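Local structure of quinone oxidoreductase (Coxiella burnetii, 3TQH) at residues A[145-150]-A[240-245]; A[160-165]-A[186-191]; A[170-175]-A[276-281]. The protein binds NADPH and probably uses it to reduce quinones. All coordinates share one frame; numbering follows the deposited sequence.

How the contacts relate
All three contacts belong to the nucleotide-binding half of the chain, and two of them meet the same NADPH. Contact 1 reaches the nicotinamide end through Val244, whereas contact 2 holds the diphosphate and lies beside the phosphate on the adenosine ribose; their centres are about 19 Å apart and their nearest atoms about 6 Å, without touching. Contact 3 has no part in the pocket, the side chain of Leu278 being about 12 Å from the cofactor. It nevertheless adjoins both others: Leu145 CD1 of contact 1 packs 3.6 Å from Leu172 CB, and Gly161 O of contact 2 lies 3.5 Å from Ile170 CD1. Helix 164-175 serves contacts 2 and 3.

Contact 1: A[145-150]-A[240-245]; sequences LNQAEV and CIVSVP. With NDP (NADPH dihydro-nicotinamide-adenine-dinucleotide phosphate), chain B.
The parallel sheet of a Rossmann-type domain meets one of its covering helices here: the C-terminal end of helix 135-147 and the turn after it lie against strand 239-243. The closest CA pair, Ala148 and Cys240, is 6.4 Å apart, and the joint is apolar, with no hydrogen bond between the segments. Cys240 SG comes up to Ala148 CA at 3.7 Å, placed there by a first torsion of 66° that sets the sulfur between the backbone N and the carbonyl carbon. The methyl of Ala148 meets two partners, standing 4.0 Å from Cys240 SG and equally far from Val242 CG2. That same valine methyl also meets the aliphatic part of Gln147: CG, anti to the backbone N of Gln147 (chi1 -179°), lies 3.9 Å from Val242 CG2. The helix closes with a Schellman motif: Glu149 has positive phi, Glu149 N bonds to Asn146 O at 2.9 Å, and Val150 N bonds weakly to Leu145 O. Ala148 also touches Ala218 and Ile220 of the neighbouring strand 216-221, which carries the packing across two strands. Beyond the strand, the chain turns to the cofactor: the nicotinamide amide N7N donates to Val244 O at 2.9 Å, a bond bent to 135° at the hydrogen, while Val244 CG1 lies 3.3 Å from C2N of the dihydropyridine ring. Helix packing on one stretch of a parallel strand, followed by cofactor contacts at that strand's C-terminal end, is characteristic of the Rossmann fold.

Contact 2: A[160-165]-A[186-191]; sequences AGAGGV and KRNHAF. With NDP (NADPH dihydro-nicotinamide-adenine-dinucleotide phosphate), chain B.
Segment 160-165 follows strand 155-158 as a type I beta turn from Ala160 to Gly163 and then enters helix 164-175, while segment 186-191 lies in the N-terminal part of helix 186-195; their nearest CA atoms, Ala162 and Asn188, are 6.5 Å apart. The turn fits the glycine-rich loop of a Rossmann dinucleotide-binding fold, with Gly161 and Gly163 in a GxGxxG-like pattern. Two successive backbone amides grip the diphosphate. Gly164 N donates to O2A of NADPH at 2.8 Å and 171°. Val165 N donates to O2N of NADPH at 2.9 Å and 164°. The diphosphate lies at the start of helix 164-175, whose dipole probably helps to stabilise its charge. Just before these amides the backbone passes close against the ribose, with Gly163 N 3.3 Å from O3B of NADPH. Between the segments the packing is small. Ala162 CB points at the helix and sits 3.6 Å from Asn188 CG. The same Ala162 CB also lies 3.3 Å from O3B of NADPH. The Phe191 ring approaches Ala162 O only loosely and obliquely; its cation-pi partner is Arg313, which also touches Asn188. With CG anti to its carbonyl carbon (chi1 -67°), Asn188 has that atom beside both the alanine methyl and the phosphate on the adenosine ribose, Asn188 CG being 3.7 Å from O1X of NADPH.

Contact 3: A[170-175]-A[276-281]; sequences IQLAKQ and HYLGKL
Apolar packing between leucines joins helix 164-175 of the Rossmann-type domain to helix 272-283, the two segments running almost perpendicular (91°) with axes 13.2 Å apart. At that separation the backbones stay well apart, and the meeting is made by the ends of side chains. Leu172 supplies both of its methyls: CD1 reaches Leu278 CD2 at 3.9 Å, and CD2 reaches Leu281 CD1 at 4.0 Å. The leucine side chains of Leu172 and Leu278 cross at about a right angle, whereas Leu172 and Leu281 meet more slantwise. Leu278 CD2 lies near both methyls of Leu172, closer to CD1, while Leu281 CD1 meets CD2. Leu287 touches both Leu278 and Leu281, and Leu142 of helix 135-147 touches Leu278, while Ala141 of that helix lies against Leu172, so the leucines share a wider apolar layer.

Within helix 272-283, the Tyr277 ring has Leu281 CG over one face, 4.3 Å above its plane and offset toward the rim. Gln175 adds a van der Waals contact at the exposed border. Extended beyond CG, it runs past Leu281 in the opposite direction, and Gln175 OE1 lies 3.7 Å from Leu281 CD1.

Contact 1: A[145-150]-A[240-245]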
loop_
_atom_site.group_PDB
_atom_site.type_symbol
_atom_site.label_atom_id
_atom_site.label_comp_id
_atom_site.label_asym_id
_atom_site.label_seq_id
_atom_site.Cartn_x
_atom_site.Cartn_y
_atom_site.Cartn_z
ATOM N N LEU A 145 2.997 9.028 8.498
ATOM C CA LEU A 145 3.994 9.945 9.044
ATOM C C LEU A 145 3.380 11.300 9.396
ATOM O O LEU A 145 3.737 11.881 10.424
ATOM C CB LEU A 145 5.185 10.102 8.083
ATOM C CG LEU A 145 6.095 8.867 7.995
ATOM C CD1 LEU A 145 7.127 8.993 6.880
ATOM C CD2 LEU A 145 6.803 8.602 9.342
ATOM N N ASN A 146 2.459 11.788 8.555
ATOM C CA ASN A 146 1.736 13.047 8.814
ATOM C C ASN A 146 0.794 12.953 10.016
ATOM O O ASN A 146 0.718 13.873 10.817
ATOM C CB ASN A 146 0.913 13.489 7.597
ATOM C CG ASN A 146 1.765 14.040 6.453
ATOM O OD1 ASN A 146 2.980 14.230 6.575
ATOM N ND2 ASN A 146 1.113 14.299 5.325
ATOM N N GLN A 147 0.062 11.852 10.134
ATOM C CA GLN A 147 -0.792 11.633 11.309
ATOM C C GLN A 147 0.035 11.669 12.612
ATOM O O GLN A 147 -0.416 12.206 13.629
ATOM C CB GLN A 147 -1.552 10.309 11.181
ATOM C CG GLN A 147 -2.485 9.992 12.344
ATOM C CD GLN A 147 -3.668 10.943 12.433
ATOM O OE1 GLN A 147 -3.665 11.896 13.224
ATOM N NE2 GLN A 147 -4.687 10.689 11.619
ATOM N N ALA A 148 1.247 11.115 12.562
ATOM C CA ALA A 148 2.182 11.144 13.696
ATOM C C ALA A 148 2.878 12.497 13.899
ATOM O O ALA A 148 3.613 12.663 14.873
ATOM C CB ALA A 148 3.230 10.052 13.539
ATOM N N GLU A 149 2.662 13.449 12.990
ATOM C CA GLU A 149 3.276 14.775 13.077
ATOM C C GLU A 149 4.785 14.697 13.339
ATOM O O GLU A 149 5.326 15.368 14.215
ATOM C CB GLU A 149 2.581 15.620 14.149
ATOM C CG GLU A 149 1.100 15.869 13.883
ATOM C CD GLU A 149 0.522 16.942 14.792
ATOM O OE1 GLU A 149 1.169 17.282 15.812
ATOM O OE2 GLU A 149 -0.577 17.457 14.483
ATOM N N VAL A 150 5.451 13.866 12.554
ATOM C CA VAL A 150 6.891 13.698 12.636
ATOM C C VAL A 150 7.649 14.976 12.233
ATOM O O VAL A 150 7.401 15.543 11.170
ATOM C CB VAL A 150 7.311 12.508 11.745
ATOM C CG1 VAL A 150 8.764 12.617 11.335
ATOM C CG2 VAL A 150 7.032 11.201 12.470
ATOM N N CYS A 240 2.821 9.154 20.029
ATOM C CA CYS A 240 1.608 8.551 19.495
ATOM C C CYS A 240 1.926 7.339 18.631
ATOM O O CYS A 240 2.995 7.251 18.032
ATOM C CB CYS A 240 0.820 9.567 18.674
ATOM S SG CYS A 240 1.672 10.080 17.177
ATOM N N ILE A 241 0.982 6.406 18.588
ATOM C CA ILE A 241 1.078 5.245 17.714
ATOM C C ILE A 241 0.024 5.362 16.608
ATOM O O ILE A 241 -1.142 5.672 16.867
ATOM C CB ILE A 241 0.937 3.913 18.508
ATOM C CG1 ILE A 241 1.043 2.701 17.576
ATOM C CG2 ILE A 241 -0.371 3.863 19.311
ATOM C CD1 ILE A 241 0.988 1.374 18.311
ATOM N N VAL A 242 0.469 5.153 15.372
ATOM C CA VAL A 242 -0.409 5.053 14.216
ATOM C C VAL A 242 -0.435 3.593 13.795
ATOM O O VAL A 242 0.513 3.095 13.179
ATOM C CB VAL A 242 0.083 5.923 13.051
ATOM C CG1 VAL A 242 -0.864 5.809 11.873
ATOM C CG2 VAL A 242 0.210 7.377 13.500
ATOM N N SER A 243 -1.517 2.904 14.148
ATOM C CA SER A 243 -1.662 1.493 13.826
ATOM C C SER A 243 -2.434 1.355 12.523
ATOM O O SER A 243 -3.624 1.649 12.472
ATOM C CB SER A 243 -2.357 0.745 14.968
ATOM O OG SER A 243 -2.091 -0.646 14.882
ATOM N N VAL A 244 -1.737 0.900 11.479
ATOM C CA VAL A 244 -2.205 0.990 10.091
ATOM C C VAL A 244 -3.154 -0.144 9.643
ATOM O O VAL A 244 -4.104 0.123 8.904
ATOM C CB VAL A 244 -0.992 1.118 9.120
ATOM C CG1 VAL A 244 -1.427 1.066 7.656
ATOM C CG2 VAL A 244 -0.235 2.411 9.400
ATOM N N PRO A 245 -2.907 -1.404 10.069
ATOM C CA PRO A 245 -3.898 -2.425 9.729
ATOM C C PRO A 245 -5.216 -2.140 10.424
ATOM O O PRO A 245 -5.244 -1.908 11.638
ATOM C CB PRO A 245 -3.272 -3.734 10.235
ATOM C CG PRO A 245 -1.823 -3.436 10.396
ATOM C CD PRO A 245 -1.747 -1.984 10.765
HETATM P PA NDP B . 3.798 -6.132 3.275
HETATM O O1A NDP B . 3.276 -7.479 2.976
HETATM O O2A NDP B . 4.432 -5.521 2.091
HETATM O O5B NDP B . 4.879 -6.208 4.462
HETATM C C5B NDP B . 5.799 -7.282 4.485
HETATM C C4B NDP B . 6.897 -7.000 5.498
HETATM O O4B NDP B . 6.408 -7.250 6.799
HETATM C C3B NDP B . 8.136 -7.872 5.336
HETATM O O3B NDP B . 9.198 -7.097 4.823
HETATM C C2B NDP B . 8.439 -8.404 6.734
HETATM O O2B NDP B . 9.777 -8.192 7.124
HETATM C C1B NDP B . 7.498 -7.603 7.618
HETATM N N9A NDP B . 6.996 -8.326 8.796
HETATM C C8A NDP B . 6.201 -9.445 8.803
HETATM N N7A NDP B . 5.940 -9.779 10.084
HETATM C C5A NDP B . 6.555 -8.892 10.893
HETATM C C6A NDP B . 6.612 -8.787 12.275
HETATM N N6A NDP B . 5.979 -9.673 13.027
HETATM N N1A NDP B . 7.332 -7.765 12.851
HETATM C C2A NDP B . 7.989 -6.848 12.042
HETATM N N3A NDP B . 7.927 -6.948 10.663
HETATM C C4A NDP B . 7.220 -7.965 10.099
HETATM O O3 NDP B . 2.632 -5.192 3.869
HETATM P PN NDP B . 2.393 -3.626 3.554
HETATM O O1N NDP B . 1.850 -3.488 2.186
HETATM O O2N NDP B . 3.546 -2.802 3.947
HETATM O O5D NDP B . 1.195 -3.336 4.585
HETATM C C5D NDP B . 1.317 -3.610 5.967
HETATM C C4D NDP B . -0.064 -3.635 6.612
HETATM O O4D NDP B . -0.692 -2.374 6.471
HETATM C C3D NDP B . -0.968 -4.669 5.957
HETATM O O3D NDP B . -1.647 -5.397 6.953
HETATM C C2D NDP B . -1.917 -3.851 5.107
HETATM O O2D NDP B . -3.177 -4.475 4.940
HETATM C C1D NDP B . -1.976 -2.532 5.886
HETATM N N1N NDP B . -2.318 -1.337 5.080
HETATM C C2N NDP B . -3.321 -0.522 5.544
HETATM C C3N NDP B . -3.758 0.593 4.834
HETATM C C7N NDP B . -4.855 1.475 5.355
HETATM O O7N NDP B . -5.260 2.581 4.578
HETATM N N7N NDP B . -5.428 1.195 6.525
HETATM C C4N NDP B . -3.101 0.897 3.516
HETATM C C5N NDP B . -2.009 -0.023 3.072
HETATM C C6N NDP B . -1.670 -1.098 3.888
HETATM P P2B NDP B . 10.814 -9.419 7.250
HETATM O O1X NDP B . 12.203 -8.849 7.390
HETATM O O2X NDP B . 10.759 -10.275 6.008
HETATM O O3X NDP B . 10.518 -10.274 8.453
#

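Contact 2: A[160-165]-A[186-191]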
loop_
_atom_site.group_PDB
_atom_site.type_symbol
_atom_site.label_atom_id
_atom_site.label_comp_id
_atom_site.label_asym_id
_atom_site.label_seq_id
_atom_site.Cartn_x
_atom_site.Cartn_y
_atom_site.Cartn_z
ATOM N N ALA A 160 7.910 -3.499 10.423
ATOM C CA ALA A 160 7.796 -4.084 9.092
ATOM C C ALA A 160 8.408 -3.168 8.041
ATOM O O ALA A 160 7.795 -2.897 7.012
ATOM C CB ALA A 160 6.337 -4.374 8.764
ATOM N N GLY A 161 9.629 -2.710 8.311
ATOM C CA GLY A 161 10.286 -1.704 7.484
ATOM C C GLY A 161 10.638 -2.131 6.073
ATOM O O GLY A 161 10.779 -1.285 5.201
ATOM N N ALA A 162 10.781 -3.433 5.842
ATOM C CA ALA A 162 11.244 -3.945 4.547
ATOM C C ALA A 162 10.121 -4.128 3.525
ATOM O O ALA A 162 10.389 -4.388 2.356
ATOM C CB ALA A 162 11.999 -5.266 4.737
ATOM N N GLY A 163 8.874 -3.979 3.964
ATOM C CA GLY A 163 7.716 -4.264 3.114
ATOM C C GLY A 163 7.254 -3.112 2.244
ATOM O O GLY A 163 7.948 -2.105 2.092
ATOM N N GLY A 164 6.057 -3.269 1.688
ATOM C CA GLY A 164 5.487 -2.304 0.761
ATOM C C GLY A 164 5.469 -0.899 1.310
ATOM O O GLY A 164 6.144 -0.013 0.782
ATOM N N VAL A 165 4.707 -0.697 2.384
ATOM C CA VAL A 165 4.584 0.628 2.994
ATOM C C VAL A 165 5.870 1.014 3.706
ATOM O O VAL A 165 6.341 2.135 3.567
ATOM C CB VAL A 165 3.419 0.683 4.008
ATOM C CG1 VAL A 165 3.404 2.029 4.749
ATOM C CG2 VAL A 165 2.095 0.444 3.308
ATOM N N LYS A 186 17.074 -10.396 9.875
ATOM C CA LYS A 186 18.510 -10.174 9.690
ATOM C C LYS A 186 18.829 -9.962 8.212
ATOM O O LYS A 186 19.647 -9.114 7.855
ATOM C CB LYS A 186 19.309 -11.373 10.229
ATOM C CG LYS A 186 20.824 -11.251 10.079
ATOM C CD LYS A 186 21.545 -12.528 10.532
ATOM C CE LYS A 186 23.009 -12.551 10.073
ATOM N NZ LYS A 186 23.659 -13.883 10.265
ATOM N N ARG A 187 18.162 -10.750 7.373
ATOM C CA ARG A 187 18.280 -10.688 5.916
ATOM C C ARG A 187 18.006 -9.297 5.314
ATOM O O ARG A 187 18.549 -8.963 4.257
ATOM C CB ARG A 187 17.314 -11.718 5.306
ATOM C CG ARG A 187 17.245 -11.713 3.803
ATOM C CD ARG A 187 16.313 -12.783 3.274
ATOM N NE ARG A 187 16.460 -12.901 1.820
ATOM C CZ ARG A 187 17.429 -13.578 1.204
ATOM N NH1 ARG A 187 18.356 -14.233 1.899
ATOM N NH2 ARG A 187 17.467 -13.611 -0.123
ATOM N N ASN A 188 17.160 -8.504 5.972
ATOM C CA ASN A 188 16.794 -7.165 5.482
ATOM C C ASN A 188 17.521 -6.002 6.185
ATOM O O ASN A 188 17.324 -4.846 5.832
ATOM C CB ASN A 188 15.278 -6.975 5.593
ATOM C CG ASN A 188 14.497 -7.883 4.658
ATOM O OD1 ASN A 188 13.505 -8.488 5.054
ATOM N ND2 ASN A 188 14.927 -7.968 3.411
ATOM N N HIS A 189 18.371 -6.319 7.158
ATOM C CA HIS A 189 19.116 -5.326 7.943
ATOM C C HIS A 189 19.891 -4.365 7.032
ATOM O O HIS A 189 19.680 -3.150 7.079
ATOM C CB HIS A 189 20.058 -6.075 8.899
ATOM C CG HIS A 189 20.857 -5.204 9.822
ATOM N ND1 HIS A 189 22.029 -4.583 9.439
ATOM C CD2 HIS A 189 20.701 -4.926 11.141
ATOM C CE1 HIS A 189 22.533 -3.923 10.468
ATOM N NE2 HIS A 189 21.747 -4.116 11.513
ATOM N N ALA A 190 20.764 -4.921 6.192
ATOM C CA ALA A 190 21.594 -4.136 5.268
ATOM C C ALA A 190 20.762 -3.300 4.285
ATOM O O ALA A 190 21.100 -2.155 3.988
ATOM C CB ALA A 190 22.540 -5.055 4.508
ATOM N N PHE A 191 19.679 -3.881 3.783
ATOM C CA PHE A 191 18.757 -3.188 2.887
ATOM C C PHE A 191 18.171 -1.934 3.552
ATOM O O PHE A 191 18.145 -0.859 2.959
ATOM C CB PHE A 191 17.643 -4.160 2.464
ATOM C CG PHE A 191 16.553 -3.540 1.639
ATOM C CD1 PHE A 191 16.731 -3.317 0.282
ATOM C CD2 PHE A 191 15.329 -3.213 2.211
ATOM C CE1 PHE A 191 15.708 -2.756 -0.494
ATOM C CE2 PHE A 191 14.305 -2.653 1.444
ATOM C CZ PHE A 191 14.500 -2.426 0.091
HETATM P PA NDP B . 3.798 -6.132 3.275
HETATM O O1A NDP B . 3.276 -7.479 2.976
HETATM O O2A NDP B . 4.432 -5.521 2.091
HETATM O O5B NDP B . 4.879 -6.208 4.462
HETATM C C5B NDP B . 5.799 -7.282 4.485
HETATM C C4B NDP B . 6.897 -7.000 5.498
HETATM O O4B NDP B . 6.408 -7.250 6.799
HETATM C C3B NDP B . 8.136 -7.872 5.336
HETATM O O3B NDP B . 9.198 -7.097 4.823
HETATM C C2B NDP B . 8.439 -8.404 6.734
HETATM O O2B NDP B . 9.777 -8.192 7.124
HETATM C C1B NDP B . 7.498 -7.603 7.618
HETATM N N9A NDP B . 6.996 -8.326 8.796
HETATM C C8A NDP B . 6.201 -9.445 8.803
HETATM N N7A NDP B . 5.940 -9.779 10.084
HETATM C C5A NDP B . 6.555 -8.892 10.893
HETATM C C6A NDP B . 6.612 -8.787 12.275
HETATM N N6A NDP B . 5.979 -9.673 13.027
HETATM N N1A NDP B . 7.332 -7.765 12.851
HETATM C C2A NDP B . 7.989 -6.848 12.042
HETATM N N3A NDP B . 7.927 -6.948 10.663
HETATM C C4A NDP B . 7.220 -7.965 10.099
HETATM O O3 NDP B . 2.632 -5.192 3.869
HETATM P PN NDP B . 2.393 -3.626 3.554
HETATM O O1N NDP B . 1.850 -3.488 2.186
HETATM O O2N NDP B . 3.546 -2.802 3.947
HETATM O O5D NDP B . 1.195 -3.336 4.585
HETATM C C5D NDP B . 1.317 -3.610 5.967
HETATM C C4D NDP B . -0.064 -3.635 6.612
HETATM O O4D NDP B . -0.692 -2.374 6.471
HETATM C C3D NDP B . -0.968 -4.669 5.957
HETATM O O3D NDP B . -1.647 -5.397 6.953
HETATM C C2D NDP B . -1.917 -3.851 5.107
HETATM O O2D NDP B . -3.177 -4.475 4.940
HETATM C C1D NDP B . -1.976 -2.532 5.886
HETATM N N1N NDP B . -2.318 -1.337 5.080
HETATM C C2N NDP B . -3.321 -0.522 5.544
HETATM C C3N NDP B . -3.758 0.593 4.834
HETATM C C7N NDP B . -4.855 1.475 5.355
HETATM O O7N NDP B . -5.260 2.581 4.578
HETATM N N7N NDP B . -5.428 1.195 6.525
HETATM C C4N NDP B . -3.101 0.897 3.516
HETATM C C5N NDP B . -2.009 -0.023 3.072
HETATM C C6N NDP B . -1.670 -1.098 3.888
HETATM P P2B NDP B . 10.814 -9.419 7.250
HETATM O O1X NDP B . 12.203 -8.849 7.390
HETATM O O2X NDP B . 10.759 -10.275 6.008
HETATM O O3X NDP B . 10.518 -10.274 8.453
#

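Contact 3: A[170-175]-A[276-281]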
loop_
_atom_site.group_PDB
_atom_site.type_symbol
_atom_site.label_atom_id
_atom_site.label_comp_id
_atom_site.label_asym_id
_atom_site.label_seq_id
_atom_site.Cartn_x
_atom_site.Cartn_y
_atom_site.Cartn_z
ATOM N N ILE A 170 10.275 4.536 5.780
ATOM C CA ILE A 170 11.650 4.725 6.235
ATOM C C ILE A 170 12.362 5.830 5.465
ATOM O O ILE A 170 13.030 6.676 6.058
ATOM C CB ILE A 170 12.477 3.431 6.098
ATOM C CG1 ILE A 170 12.029 2.412 7.153
ATOM C CG2 ILE A 170 13.983 3.748 6.224
ATOM C CD1 ILE A 170 12.669 1.049 6.995
ATOM N N GLN A 171 12.227 5.821 4.147
ATOM C CA GLN A 171 12.900 6.823 3.322
ATOM C C GLN A 171 12.293 8.194 3.567
ATOM O O GLN A 171 13.016 9.176 3.720
ATOM C CB GLN A 171 12.790 6.478 1.850
ATOM C CG GLN A 171 13.508 5.230 1.467
ATOM C CD GLN A 171 13.236 4.859 0.035
ATOM O OE1 GLN A 171 13.852 5.410 -0.870
ATOM N NE2 GLN A 171 12.306 3.928 -0.183
ATOM N N LEU A 172 10.964 8.248 3.601
ATOM C CA LEU A 172 10.258 9.493 3.867
ATOM C C LEU A 172 10.566 10.040 5.259
ATOM O O LEU A 172 10.742 11.247 5.417
ATOM C CB LEU A 172 8.750 9.323 3.664
ATOM C CG LEU A 172 8.320 9.168 2.196
ATOM C CD1 LEU A 172 6.849 8.754 2.087
ATOM C CD2 LEU A 172 8.593 10.443 1.401
ATOM N N ALA A 173 10.660 9.161 6.253
ATOM C CA ALA A 173 10.995 9.575 7.625
ATOM C C ALA A 173 12.419 10.122 7.730
ATOM O O ALA A 173 12.664 11.068 8.471
ATOM C CB ALA A 173 10.815 8.416 8.588
ATOM N N LYS A 174 13.349 9.516 6.994
ATOM C CA LYS A 174 14.732 9.975 6.942
ATOM C C LYS A 174 14.808 11.364 6.317
ATOM O O LYS A 174 15.530 12.240 6.814
ATOM C CB LYS A 174 15.590 8.983 6.145
ATOM C CG LYS A 174 17.069 9.362 6.002
ATOM C CD LYS A 174 17.858 9.082 7.272
ATOM C CE LYS A 174 19.311 9.521 7.115
ATOM N NZ LYS A 174 20.085 9.398 8.388
ATOM N N GLN A 175 14.051 11.566 5.241
ATOM C CA GLN A 175 13.986 12.872 4.571
ATOM C C GLN A 175 13.356 13.963 5.448
ATOM O O GLN A 175 13.617 15.142 5.235
ATOM C CB GLN A 175 13.230 12.765 3.241
ATOM C CG GLN A 175 13.969 11.980 2.160
ATOM C CD GLN A 175 13.093 11.677 0.946
ATOM O OE1 GLN A 175 12.239 12.485 0.561
ATOM N NE2 GLN A 175 13.305 10.510 0.337
ATOM N N HIS A 276 1.324 13.388 -6.634
ATOM C CA HIS A 276 2.184 14.238 -7.473
ATOM C C HIS A 276 3.569 14.360 -6.841
ATOM O O HIS A 276 4.596 14.202 -7.516
ATOM C CB HIS A 276 1.607 15.661 -7.598
ATOM C CG HIS A 276 0.723 15.877 -8.790
ATOM N ND1 HIS A 276 1.127 15.611 -10.081
ATOM C CD2 HIS A 276 -0.523 16.404 -8.890
ATOM C CE1 HIS A 276 0.156 15.931 -10.921
ATOM N NE2 HIS A 276 -0.854 16.418 -10.225
ATOM N N TYR A 277 3.572 14.650 -5.541
ATOM C CA TYR A 277 4.797 14.832 -4.763
ATOM C C TYR A 277 5.622 13.546 -4.704
ATOM O O TYR A 277 6.812 13.559 -5.014
ATOM C CB TYR A 277 4.449 15.331 -3.350
ATOM C CG TYR A 277 5.614 15.388 -2.395
ATOM C CD1 TYR A 277 6.583 16.383 -2.507
ATOM C CD2 TYR A 277 5.742 14.461 -1.371
ATOM C CE1 TYR A 277 7.653 16.444 -1.630
ATOM C CE2 TYR A 277 6.814 14.516 -0.483
ATOM C CZ TYR A 277 7.764 15.508 -0.624
ATOM O OH TYR A 277 8.822 15.564 0.246
ATOM N N LEU A 278 4.980 12.441 -4.327
ATOM C CA LEU A 278 5.658 11.147 -4.244
ATOM C C LEU A 278 6.232 10.717 -5.593
ATOM O O LEU A 278 7.356 10.219 -5.661
ATOM C CB LEU A 278 4.710 10.072 -3.711
ATOM C CG LEU A 278 4.267 10.243 -2.257
ATOM C CD1 LEU A 278 3.235 9.185 -1.897
ATOM C CD2 LEU A 278 5.457 10.186 -1.312
ATOM N N GLY A 279 5.461 10.911 -6.659
ATOM C CA GLY A 279 5.907 10.560 -7.998
ATOM C C GLY A 279 7.089 11.388 -8.476
ATOM O O GLY A 279 7.963 10.882 -9.178
ATOM N N LYS A 280 7.113 12.663 -8.103
ATOM C CA LYS A 280 8.230 13.543 -8.448
ATOM C C LYS A 280 9.530 13.047 -7.801
ATOM O O LYS A 280 10.564 12.940 -8.466
ATOM C CB LYS A 280 7.935 14.980 -8.012
ATOM C CG LYS A 280 8.773 16.022 -8.734
ATOM C CD LYS A 280 8.319 17.439 -8.394
ATOM C CE LYS A 280 9.046 18.468 -9.237
ATOM N NZ LYS A 280 8.751 19.844 -8.773
ATOM N N LEU A 281 9.456 12.735 -6.506
ATOM C CA LEU A 281 10.586 12.180 -5.761
ATOM C C LEU A 281 11.138 10.946 -6.451
ATOM O O LEU A 281 12.348 10.819 -6.627
ATOM C CB LEU A 281 10.177 11.811 -4.327
ATOM C CG LEU A 281 9.823 12.929 -3.339
ATOM C CD1 LEU A 281 9.530 12.325 -1.966
ATOM C CD2 LEU A 281 10.927 13.979 -3.239
#